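Local atomic coordinates of Non-ribosomal peptide synthetase (Methanobrevibacter ruminantium, PDB entry 6VTJ), a protein that probably releases a carrier-bound peptide by NAD(P)H-dependent reduction of its thioester, serving as the thiolation-reductase end of a non-ribosomal peptide synthetase. Residues Asn320-Ser326 against Asp362-Tyr368; Ser50-Ile54 against Ile430-Thr435; Arg280-Tyr284 against Phe297-Arg301; Lys153-Met157 against Leu206-Ile211. All blocks are in the same frame, centred on the assembly; numbering follows the deposited sequence.

Contact 1: residues Asn320-Ser326 against Asp362-Tyr368; sequences NLMSRYS and DMSQIDY
The parallel pairing of strands 313-322 and 360-365 in the Rossmann-like sheet brings L321 opposite S364 and M322 opposite Q365. The backbone rungs are S364 N to N320 O, M322 N to S364 O and I366 N to M322 O. The last one uses the first residue of helix 366-376, so the pairing runs straight into that helix. At the other end the D362 side chain turns to N320. Its CG sits between the backbone N and the carbonyl carbon (chi1 67°), which puts OD2 2.8 Å from N320 N. The N-H is nearly straight (166°) and meets the syn lone pair. The anti lone pair of the same OD2 takes S364 OG at 2.6 Å. N320 answers with its amide: ND2 lies 3.0 Å from D362 O, and the acceptor is close to the amide plane. With an alanine at D362, N320 N would probably lose its acceptor and the S364 hydroxyl its carboxylate partner, though the bond of S364 OG with N390 N could remain. On the side of M322, its CG packs against M363 CE at 3.8 Å, and both side chains touch F339 of helix 338-349. Past the strands, D367 reaches from the first turn of its helix to the loop. Its OD1 accepts Y325 N at 2.9 Å, and its OD2 takes a weak bond from S326 N. R324 points elsewhere, to D327, H141 and Y177. A carboxylate at each end thus grips the backbone of 320-326, and the helix start would probably favour the negative charge on D367.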
# COMPACT_ATOMS: atom_id res chain seq x y z
N ASN A 320 0.43 -5.51 5.65
CA ASN A 320 -0.35 -4.52 6.41
C ASN A 320 0.61 -3.78 7.35
O ASN A 320 0.87 -4.23 8.47
CB ASN A 320 -1.47 -5.23 7.15
CG ASN A 320 -2.35 -4.28 7.98
OD1 ASN A 320 -2.57 -3.12 7.62
ND2 ASN A 320 -2.88 -4.80 9.07
N LEU A 321 1.11 -2.63 6.89
CA LEU A 321 2.16 -1.89 7.59
C LEU A 321 1.58 -1.18 8.82
O LEU A 321 0.87 -0.18 8.68
CB LEU A 321 2.82 -0.88 6.65
CG LEU A 321 3.51 -1.47 5.43
CD1 LEU A 321 4.23 -0.38 4.66
CD2 LEU A 321 4.50 -2.57 5.82
N MET A 322 1.96 -1.64 10.00
CA MET A 322 1.34 -1.20 11.25
C MET A 322 2.37 -0.57 12.19
O MET A 322 3.57 -0.51 11.90
CB MET A 322 0.62 -2.38 11.92
CG MET A 322 -0.72 -2.70 11.25
SD MET A 322 -1.95 -1.41 11.59
CE MET A 322 -2.17 -0.54 10.01
N SER A 323 1.88 -0.12 13.34
CA SER A 323 2.66 0.67 14.28
C SER A 323 3.85 -0.10 14.83
O SER A 323 3.84 -1.34 14.91
CB SER A 323 1.77 1.12 15.44
OG SER A 323 0.52 1.53 14.93
N ARG A 324 4.86 0.66 15.25
CA ARG A 324 6.07 0.07 15.83
C ARG A 324 5.73 -0.90 16.95
O ARG A 324 4.85 -0.64 17.78
CB ARG A 324 7.01 1.15 16.38
CG ARG A 324 7.70 1.96 15.30
CD ARG A 324 8.96 2.62 15.81
NE ARG A 324 8.72 3.68 16.79
CZ ARG A 324 8.88 4.98 16.55
NH1 ARG A 324 9.27 5.38 15.34
NH2 ARG A 324 8.66 5.89 17.50
N TYR A 325 6.45 -2.02 16.95
CA TYR A 325 6.34 -2.97 18.05
C TYR A 325 6.82 -2.36 19.36
O TYR A 325 6.23 -2.59 20.43
CB TYR A 325 7.15 -4.22 17.72
CG TYR A 325 7.03 -5.29 18.78
CD1 TYR A 325 5.85 -6.00 18.94
CD2 TYR A 325 8.09 -5.59 19.63
CE1 TYR A 325 5.73 -7.00 19.92
CE2 TYR A 325 7.98 -6.59 20.61
CZ TYR A 325 6.81 -7.29 20.75
OH TYR A 325 6.70 -8.27 21.71
N SER A 326 7.88 -1.54 19.30
CA SER A 326 8.52 -1.07 20.52
C SER A 326 7.61 -0.14 21.31
O SER A 326 7.44 -0.30 22.52
CB SER A 326 9.84 -0.37 20.20
OG SER A 326 9.65 0.72 19.30
N ASP A 362 -2.21 -9.97 8.87
CA ASP A 362 -0.88 -9.72 9.39
C ASP A 362 -0.83 -8.33 10.01
O ASP A 362 -1.39 -7.37 9.48
CB ASP A 362 0.15 -9.81 8.27
CG ASP A 362 -0.00 -8.70 7.24
OD1 ASP A 362 -1.02 -8.69 6.50
OD2 ASP A 362 0.89 -7.83 7.17
N MET A 363 -0.18 -8.24 11.16
CA MET A 363 0.18 -6.94 11.74
C MET A 363 1.69 -6.83 11.60
O MET A 363 2.46 -7.25 12.47
CB MET A 363 -0.31 -6.81 13.16
CG MET A 363 -1.80 -7.10 13.29
SD MET A 363 -2.85 -5.74 12.74
CE MET A 363 -2.56 -4.53 14.03
N SER A 364 2.12 -6.27 10.47
CA SER A 364 3.54 -6.16 10.16
C SER A 364 4.07 -4.88 10.78
O SER A 364 3.98 -3.80 10.20
CB SER A 364 3.73 -6.19 8.65
OG SER A 364 3.32 -7.44 8.11
N GLN A 365 4.62 -5.01 11.99
CA GLN A 365 5.13 -3.86 12.74
C GLN A 365 6.27 -3.18 11.98
O GLN A 365 7.25 -3.84 11.62
CB GLN A 365 5.59 -4.31 14.13
CG GLN A 365 4.53 -5.11 14.93
CD GLN A 365 4.68 -6.63 14.81
OE1 GLN A 365 5.35 -7.13 13.90
NE2 GLN A 365 4.09 -7.37 15.75
N ILE A 366 6.14 -1.86 11.78
CA ILE A 366 6.97 -1.14 10.81
C ILE A 366 8.46 -1.23 11.14
O ILE A 366 9.31 -1.23 10.22
CB ILE A 366 6.50 0.33 10.71
CG1 ILE A 366 7.06 1.02 9.47
CG2 ILE A 366 6.94 1.10 11.92
CD1 ILE A 366 6.60 0.49 8.15
N ASP A 367 8.81 -1.32 12.43
CA ASP A 367 10.23 -1.44 12.75
C ASP A 367 10.75 -2.82 12.35
O ASP A 367 11.87 -2.95 11.84
CB ASP A 367 10.50 -1.14 14.25
CG ASP A 367 9.47 -1.75 15.21
OD1 ASP A 367 8.42 -2.28 14.79
OD2 ASP A 367 9.71 -1.65 16.44
N TYR A 368 9.91 -3.84 12.49
CA TYR A 368 10.31 -5.16 12.03
C TYR A 368 10.21 -5.30 10.51
O TYR A 368 11.02 -6.03 9.93
CB TYR A 368 9.53 -6.22 12.79
CG TYR A 368 10.15 -6.44 14.14
CD1 TYR A 368 9.94 -5.53 15.17
CD2 TYR A 368 10.99 -7.53 14.39
CE1 TYR A 368 10.52 -5.71 16.40
CE2 TYR A 368 11.58 -7.71 15.63
CZ TYR A 368 11.34 -6.80 16.62
OH TYR A 368 11.93 -6.98 17.85

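Contact 2: residues Ser50-Ile54 against Ile430-Thr435; sequences SKLII and IQGIIT
S50 faces the helix 431-435 with its whole short side chain. CB lies 3.6 Å from T435 CG2 and 4.0 Å from I434 CG2, so the methylene meets two methyl groups. OG stands between the backbone N and the carbonyl carbon (chi1 67°). From there it bonds to L47 O in its own helix and looks out over Q431, with Q431 CG at 3.8 Å. A water reaches OG at 3.1 Å and donates to it, and also donates to Q431 OE1, so it bridges two acceptors. S50 lies on helix 46-58 of the carrier domain, whose first residue, S46, lines the phosphopantetheine pocket. The partner helix packs on helix 338-349 of the reductase part and stands almost square to helix 46-58, with the segment axes at 99° and 9.8 Å apart at their closest. One turn on from S50, isoleucines fill the crossing. I434 CG2 also touches I53 CG2 at 3.9 Å, and I434 CG1 meets I54 CG1 at 4.1 Å. I54 CD1 extends further, to I430 CG1. T435, beside S50, touches the bound 4'-phosphopantetheine and packs on Y65 of helix 65-70.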
# COMPACT_ATOMS: atom_id res chain seq x y z
N SER A 50 -16.83 9.57 -0.68
CA SER A 50 -17.47 8.63 0.24
C SER A 50 -18.81 9.18 0.71
O SER A 50 -19.77 8.42 0.89
CB SER A 50 -16.56 8.30 1.42
OG SER A 50 -16.33 9.41 2.27
N LYS A 51 -18.90 10.50 0.92
CA LYS A 51 -20.19 11.09 1.23
C LYS A 51 -21.14 10.94 0.07
O LYS A 51 -22.33 10.64 0.25
CB LYS A 51 -20.03 12.57 1.60
CG LYS A 51 -18.85 12.85 2.52
N LEU A 52 -20.64 11.12 -1.16
CA LEU A 52 -21.45 10.87 -2.34
C LEU A 52 -22.02 9.46 -2.31
O LEU A 52 -23.23 9.25 -2.53
CB LEU A 52 -20.62 11.09 -3.60
CG LEU A 52 -21.33 10.66 -4.88
CD1 LEU A 52 -22.58 11.48 -5.05
CD2 LEU A 52 -20.43 10.85 -6.07
N ILE A 53 -21.17 8.47 -2.03
CA ILE A 53 -21.62 7.07 -2.02
C ILE A 53 -22.66 6.86 -0.93
O ILE A 53 -23.68 6.19 -1.14
CB ILE A 53 -20.43 6.10 -1.86
CG1 ILE A 53 -19.54 6.09 -3.10
CG2 ILE A 53 -20.93 4.69 -1.55
CD1 ILE A 53 -20.19 5.46 -4.33
N ILE A 54 -22.42 7.42 0.25
CA ILE A 54 -23.38 7.26 1.34
C ILE A 54 -24.73 7.86 0.94
O ILE A 54 -25.78 7.26 1.18
CB ILE A 54 -22.84 7.89 2.63
CG1 ILE A 54 -21.61 7.11 3.11
CG2 ILE A 54 -23.92 7.94 3.72
CD1 ILE A 54 -20.78 7.86 4.12
N ILE A 430 -19.81 5.04 8.76
CA ILE A 430 -19.42 3.94 7.89
C ILE A 430 -18.44 4.38 6.81
O ILE A 430 -18.09 3.58 5.92
CB ILE A 430 -20.65 3.26 7.26
CG1 ILE A 430 -21.37 4.22 6.31
CG2 ILE A 430 -21.56 2.69 8.36
CD1 ILE A 430 -22.47 3.55 5.47
N GLN A 431 -17.95 5.63 6.89
CA GLN A 431 -16.96 6.12 5.95
C GLN A 431 -15.82 5.12 5.77
O GLN A 431 -15.45 4.77 4.64
CB GLN A 431 -16.41 7.46 6.43
CG GLN A 431 -15.20 7.97 5.65
CD GLN A 431 -14.93 9.44 5.89
OE1 GLN A 431 -15.84 10.27 5.79
NE2 GLN A 431 -13.70 9.77 6.24
N GLY A 432 -15.29 4.63 6.89
CA GLY A 432 -14.24 3.63 6.90
C GLY A 432 -14.54 2.54 5.91
O GLY A 432 -13.87 2.44 4.87
N ILE A 433 -15.60 1.76 6.17
CA ILE A 433 -15.81 0.61 5.31
C ILE A 433 -16.16 1.07 3.90
O ILE A 433 -15.85 0.37 2.92
CB ILE A 433 -16.86 -0.35 5.89
CG1 ILE A 433 -18.17 0.38 6.17
CG2 ILE A 433 -16.34 -1.01 7.15
CD1 ILE A 433 -19.27 -0.56 6.58
N ILE A 434 -16.75 2.26 3.76
CA ILE A 434 -17.11 2.73 2.42
C ILE A 434 -15.85 3.03 1.63
O ILE A 434 -15.75 2.67 0.45
CB ILE A 434 -18.03 3.97 2.48
CG1 ILE A 434 -19.45 3.58 2.92
CG2 ILE A 434 -18.11 4.62 1.14
CD1 ILE A 434 -20.05 2.41 2.16
N THR A 435 -14.86 3.70 2.25
CA THR A 435 -13.68 4.04 1.45
C THR A 435 -12.83 2.81 1.18
O THR A 435 -11.91 2.87 0.35
CB THR A 435 -12.82 5.13 2.09
OG1 THR A 435 -12.37 4.71 3.37
CG2 THR A 435 -13.59 6.45 2.23
O HOH W 1 -18.09 10.17 4.66

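Contact 3: residues Arg280-Tyr284 against Phe297-Arg301; sequences RTLYY and FLAER
L282 rests on F297 and E300 of helix 291-308, and Y283 on F297. The helix belongs to the Rossmann-like reductase domain, and a Tyr-x-x-x-Lys sequence stands just ahead of F297, as in short-chain dehydrogenases. The loop before the helix therefore folds back over the turns that follow this sequence. No hydrogen bond joins the two segments directly.

The apolar contacts centre on L282. Its CG is anti to the backbone N (chi1 175°), which carries the branch across to the helix. CD1 touches F297 CE2 at 3.7 Å, and the two side chains cross at about a right angle. CD2 lies 4.3 Å from R301 CA. Helix 104-111 adds I106 and L110 to the packing round L282.

The polar group is E300. The E300 side chain slides past that of L282 in the opposite direction, and OE1 comes 3.6 Å from L282 CD1. The carboxylate has its polar partners outside these segments: OE2 bonds to S257 OG, and OE1 forms a salt bridge with R317 NH2, which also bonds to T281 O, so one guanidinium nitrogen ties the loop to the helix.

The aromatic pair is Y283 and F297. The rings are oblique, with planes 55° apart and centroids 5.7 Å apart. I98 of helix 94-99 touches both. The closest atoms are Y283 CD1 and F297 CZ, 3.5 Å apart. Y283 CB approaches the edge of the F297 ring in its plane, 3.9 Å from F297 CZ.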
# COMPACT_ATOMS: atom_id res chain seq x y z
N ARG A 280 7.40 -17.49 -6.00
CA ARG A 280 7.77 -17.80 -7.37
C ARG A 280 6.67 -17.45 -8.36
O ARG A 280 6.70 -17.89 -9.52
CB ARG A 280 8.16 -19.28 -7.48
CG ARG A 280 9.50 -19.58 -6.76
CD ARG A 280 9.88 -21.06 -6.84
NE ARG A 280 8.95 -21.88 -6.08
CZ ARG A 280 9.06 -22.12 -4.78
NH1 ARG A 280 10.08 -21.61 -4.09
NH2 ARG A 280 8.15 -22.86 -4.16
N THR A 281 5.70 -16.63 -7.95
CA THR A 281 4.55 -16.27 -8.76
C THR A 281 4.59 -14.79 -9.12
O THR A 281 4.76 -13.93 -8.24
CB THR A 281 3.25 -16.59 -8.01
OG1 THR A 281 3.28 -17.94 -7.53
CG2 THR A 281 2.06 -16.40 -8.93
N LEU A 282 4.40 -14.48 -10.40
CA LEU A 282 4.13 -13.10 -10.78
C LEU A 282 2.76 -13.02 -11.44
O LEU A 282 1.79 -12.60 -10.80
CB LEU A 282 5.21 -12.54 -11.71
CG LEU A 282 5.00 -11.13 -12.29
CD1 LEU A 282 4.85 -10.09 -11.23
CD2 LEU A 282 6.18 -10.77 -13.15
N TYR A 283 2.65 -13.43 -12.70
CA TYR A 283 1.45 -13.23 -13.49
C TYR A 283 0.72 -14.55 -13.74
O TYR A 283 1.32 -15.50 -14.24
CB TYR A 283 1.79 -12.59 -14.83
CG TYR A 283 0.56 -12.26 -15.63
CD1 TYR A 283 -0.39 -11.39 -15.13
CD2 TYR A 283 0.33 -12.84 -16.88
CE1 TYR A 283 -1.52 -11.06 -15.85
CE2 TYR A 283 -0.82 -12.52 -17.63
CZ TYR A 283 -1.74 -11.62 -17.10
OH TYR A 283 -2.89 -11.27 -17.78
N TYR A 284 -0.58 -14.57 -13.43
CA TYR A 284 -1.43 -15.70 -13.77
C TYR A 284 -2.85 -15.23 -14.14
O TYR A 284 -3.83 -15.91 -13.84
CB TYR A 284 -1.46 -16.72 -12.61
CG TYR A 284 -1.90 -16.12 -11.29
CD1 TYR A 284 -1.02 -15.35 -10.53
CD2 TYR A 284 -3.19 -16.31 -10.81
CE1 TYR A 284 -1.42 -14.79 -9.32
CE2 TYR A 284 -3.59 -15.77 -9.61
CZ TYR A 284 -2.71 -15.00 -8.87
OH TYR A 284 -3.12 -14.45 -7.68
N PHE A 297 2.23 -4.07 -9.75
CA PHE A 297 2.51 -5.22 -10.60
C PHE A 297 3.40 -4.83 -11.78
O PHE A 297 4.35 -5.56 -12.12
CB PHE A 297 1.19 -5.83 -11.10
CG PHE A 297 1.38 -6.84 -12.20
CD1 PHE A 297 1.39 -6.44 -13.55
CD2 PHE A 297 1.56 -8.18 -11.90
CE1 PHE A 297 1.58 -7.36 -14.57
CE2 PHE A 297 1.75 -9.12 -12.92
CZ PHE A 297 1.75 -8.70 -14.27
N LEU A 298 3.09 -3.70 -12.43
CA LEU A 298 3.91 -3.26 -13.56
C LEU A 298 5.32 -2.93 -13.12
O LEU A 298 6.30 -3.21 -13.83
CB LEU A 298 3.25 -2.04 -14.23
CG LEU A 298 1.91 -2.30 -14.94
CD1 LEU A 298 1.27 -0.99 -15.44
CD2 LEU A 298 2.08 -3.30 -16.10
N ALA A 299 5.46 -2.37 -11.92
CA ALA A 299 6.80 -2.14 -11.38
C ALA A 299 7.55 -3.45 -11.16
O ALA A 299 8.74 -3.56 -11.51
CB ALA A 299 6.68 -1.34 -10.09
N GLU A 300 6.89 -4.46 -10.59
CA GLU A 300 7.53 -5.76 -10.37
C GLU A 300 8.01 -6.33 -11.69
O GLU A 300 9.12 -6.87 -11.79
CB GLU A 300 6.56 -6.73 -9.69
CG GLU A 300 6.43 -6.55 -8.17
CD GLU A 300 5.79 -7.75 -7.45
OE1 GLU A 300 5.78 -8.86 -8.02
OE2 GLU A 300 5.33 -7.58 -6.30
N ARG A 301 7.16 -6.27 -12.72
CA ARG A 301 7.54 -6.80 -14.02
C ARG A 301 8.74 -6.05 -14.61
O ARG A 301 9.62 -6.67 -15.21
CB ARG A 301 6.36 -6.74 -14.98
CG ARG A 301 6.59 -7.49 -16.29
CD ARG A 301 5.32 -7.45 -17.13
NE ARG A 301 5.15 -6.14 -17.76
CZ ARG A 301 4.16 -5.83 -18.59
NH1 ARG A 301 3.22 -6.73 -18.90
NH2 ARG A 301 4.10 -4.62 -19.11

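Contact 4: residues Lys153-Met157 against Leu206-Ile211; sequences KIYCM and LEDEPI
Y155 and I211 come nearest in backbone, with CA atoms 8.3 Å apart, and the loop opposite the strand bends through a type I turn from L206 to E209 and an inverse gamma turn centred on P210. Strand 154-158 lies in the Rossmann-like sheet, paired parallel with 129-132 and 190-194, and the loop leads into strand 213-216. Side chains alone bridge the gap. I211 and L206 approach the Y155 ring obliquely, from the same side of its plane: Y155 CD1 is 4.2 Å from I211 CG1, and CD2 is 4.4 Å from L206 CD2. The hydroxyl is held from two directions. Y155 OH donates to E209 OE1 at 2.7 Å and accepts from K153 NZ at 2.9 Å. OE1 lies near the plane of the ring, at its edge, while the carboxylate plane is turned 53° from the ring. A bend at chi2 (-65°) brings the E209 carboxylate to this place. A phenylalanine in place of Y155 would probably keep much of the packing but leave E209 OE1 without its donor and K153 NZ without its acceptor. P210 CD sits against Y155 OH, at 3.5 Å. Further along the strand, M157 CE touches L206 CD1 at 3.7 Å.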
# COMPACT_ATOMS: atom_id res chain seq x y z
N LYS A 153 27.09 4.19 4.31
CA LYS A 153 26.42 5.47 4.16
C LYS A 153 25.04 5.25 3.55
O LYS A 153 24.82 4.28 2.82
CB LYS A 153 27.22 6.41 3.26
CG LYS A 153 28.46 7.02 3.87
CD LYS A 153 28.87 8.27 3.11
CE LYS A 153 29.14 7.96 1.65
NZ LYS A 153 29.81 9.10 0.96
N ILE A 154 24.12 6.17 3.83
CA ILE A 154 22.79 6.11 3.24
C ILE A 154 22.43 7.47 2.64
O ILE A 154 22.38 8.48 3.36
CB ILE A 154 21.73 5.65 4.26
CG1 ILE A 154 20.36 5.52 3.59
CG2 ILE A 154 21.64 6.60 5.45
CD1 ILE A 154 19.40 4.68 4.39
N TYR A 155 22.23 7.50 1.34
CA TYR A 155 21.76 8.66 0.61
C TYR A 155 20.24 8.63 0.55
O TYR A 155 19.67 7.65 0.09
CB TYR A 155 22.31 8.65 -0.82
CG TYR A 155 23.82 8.74 -0.94
CD1 TYR A 155 24.63 7.65 -0.63
CD2 TYR A 155 24.43 9.91 -1.38
CE1 TYR A 155 26.02 7.73 -0.76
CE2 TYR A 155 25.81 10.01 -1.51
CZ TYR A 155 26.60 8.91 -1.19
OH TYR A 155 27.96 9.00 -1.32
N CYS A 156 19.60 9.72 0.95
CA CYS A 156 18.14 9.77 1.00
C CYS A 156 17.67 10.81 0.00
O CYS A 156 17.94 12.00 0.18
CB CYS A 156 17.63 10.11 2.40
SG CYS A 156 18.25 9.02 3.68
N MET A 157 16.96 10.38 -1.03
CA MET A 157 16.48 11.30 -2.05
C MET A 157 15.08 11.80 -1.70
O MET A 157 14.15 11.00 -1.55
CB MET A 157 16.47 10.65 -3.43
CG MET A 157 16.36 11.66 -4.55
SD MET A 157 15.93 10.93 -6.14
CE MET A 157 17.40 9.98 -6.48
N LEU A 206 23.85 11.45 -8.88
CA LEU A 206 24.35 10.35 -8.07
C LEU A 206 25.29 9.43 -8.84
O LEU A 206 25.81 8.47 -8.26
CB LEU A 206 23.20 9.52 -7.53
CG LEU A 206 22.17 10.25 -6.68
CD1 LEU A 206 21.01 9.31 -6.46
CD2 LEU A 206 22.77 10.71 -5.35
N GLU A 207 25.53 9.69 -10.12
CA GLU A 207 26.29 8.73 -10.90
C GLU A 207 27.77 8.68 -10.53
O GLU A 207 28.46 7.75 -10.96
CB GLU A 207 26.12 9.03 -12.38
CG GLU A 207 24.67 8.96 -12.82
CD GLU A 207 24.54 8.71 -14.31
OE1 GLU A 207 23.42 8.38 -14.77
OE2 GLU A 207 25.57 8.85 -15.00
N ASP A 208 28.26 9.64 -9.74
CA ASP A 208 29.64 9.64 -9.27
C ASP A 208 29.72 9.44 -7.76
O ASP A 208 30.65 9.93 -7.12
CB ASP A 208 30.34 10.93 -9.68
N GLU A 209 28.71 8.73 -7.17
CA GLU A 209 28.64 8.42 -5.74
C GLU A 209 28.78 6.91 -5.54
O GLU A 209 28.27 6.13 -6.35
CB GLU A 209 27.32 8.88 -5.12
CG GLU A 209 27.07 10.38 -5.17
CD GLU A 209 28.07 11.18 -4.35
OE1 GLU A 209 28.58 10.64 -3.34
OE2 GLU A 209 28.33 12.35 -4.71
N PRO A 210 29.46 6.49 -4.47
CA PRO A 210 29.63 5.05 -4.17
C PRO A 210 28.36 4.40 -3.62
O PRO A 210 28.18 4.15 -2.42
CB PRO A 210 30.77 5.06 -3.14
CG PRO A 210 30.61 6.35 -2.44
CD PRO A 210 30.15 7.34 -3.48
N ILE A 211 27.45 4.08 -4.54
CA ILE A 211 26.15 3.50 -4.23
C ILE A 211 26.16 2.03 -4.61
O ILE A 211 26.44 1.67 -5.76
CB ILE A 211 25.01 4.26 -4.93
CG1 ILE A 211 24.85 5.63 -4.25
CG2 ILE A 211 23.71 3.44 -4.88
CD1 ILE A 211 24.09 6.65 -5.06

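Contacts 1, 3 and 4 all belong to the reductase domain. Contacts 1 and 4 reach the same Rossmann-like sheet from regions whose centres lie 28 Å apart. Contact 3 sits on helix 291-308, which leads into strand 313-322 of contact 1; those two centres are 25 Å apart. Contact 2 is the one that joins the carrier domain to the rest of the chain. Its centre is 43 Å from that of contact 4, on the other side of the chain's centre. The 4'-phosphopantetheine lies near contacts 1 and 2: the T435 side chain is about 4 Å from it and the N320 side chain about 7 Å. No two contacts touch.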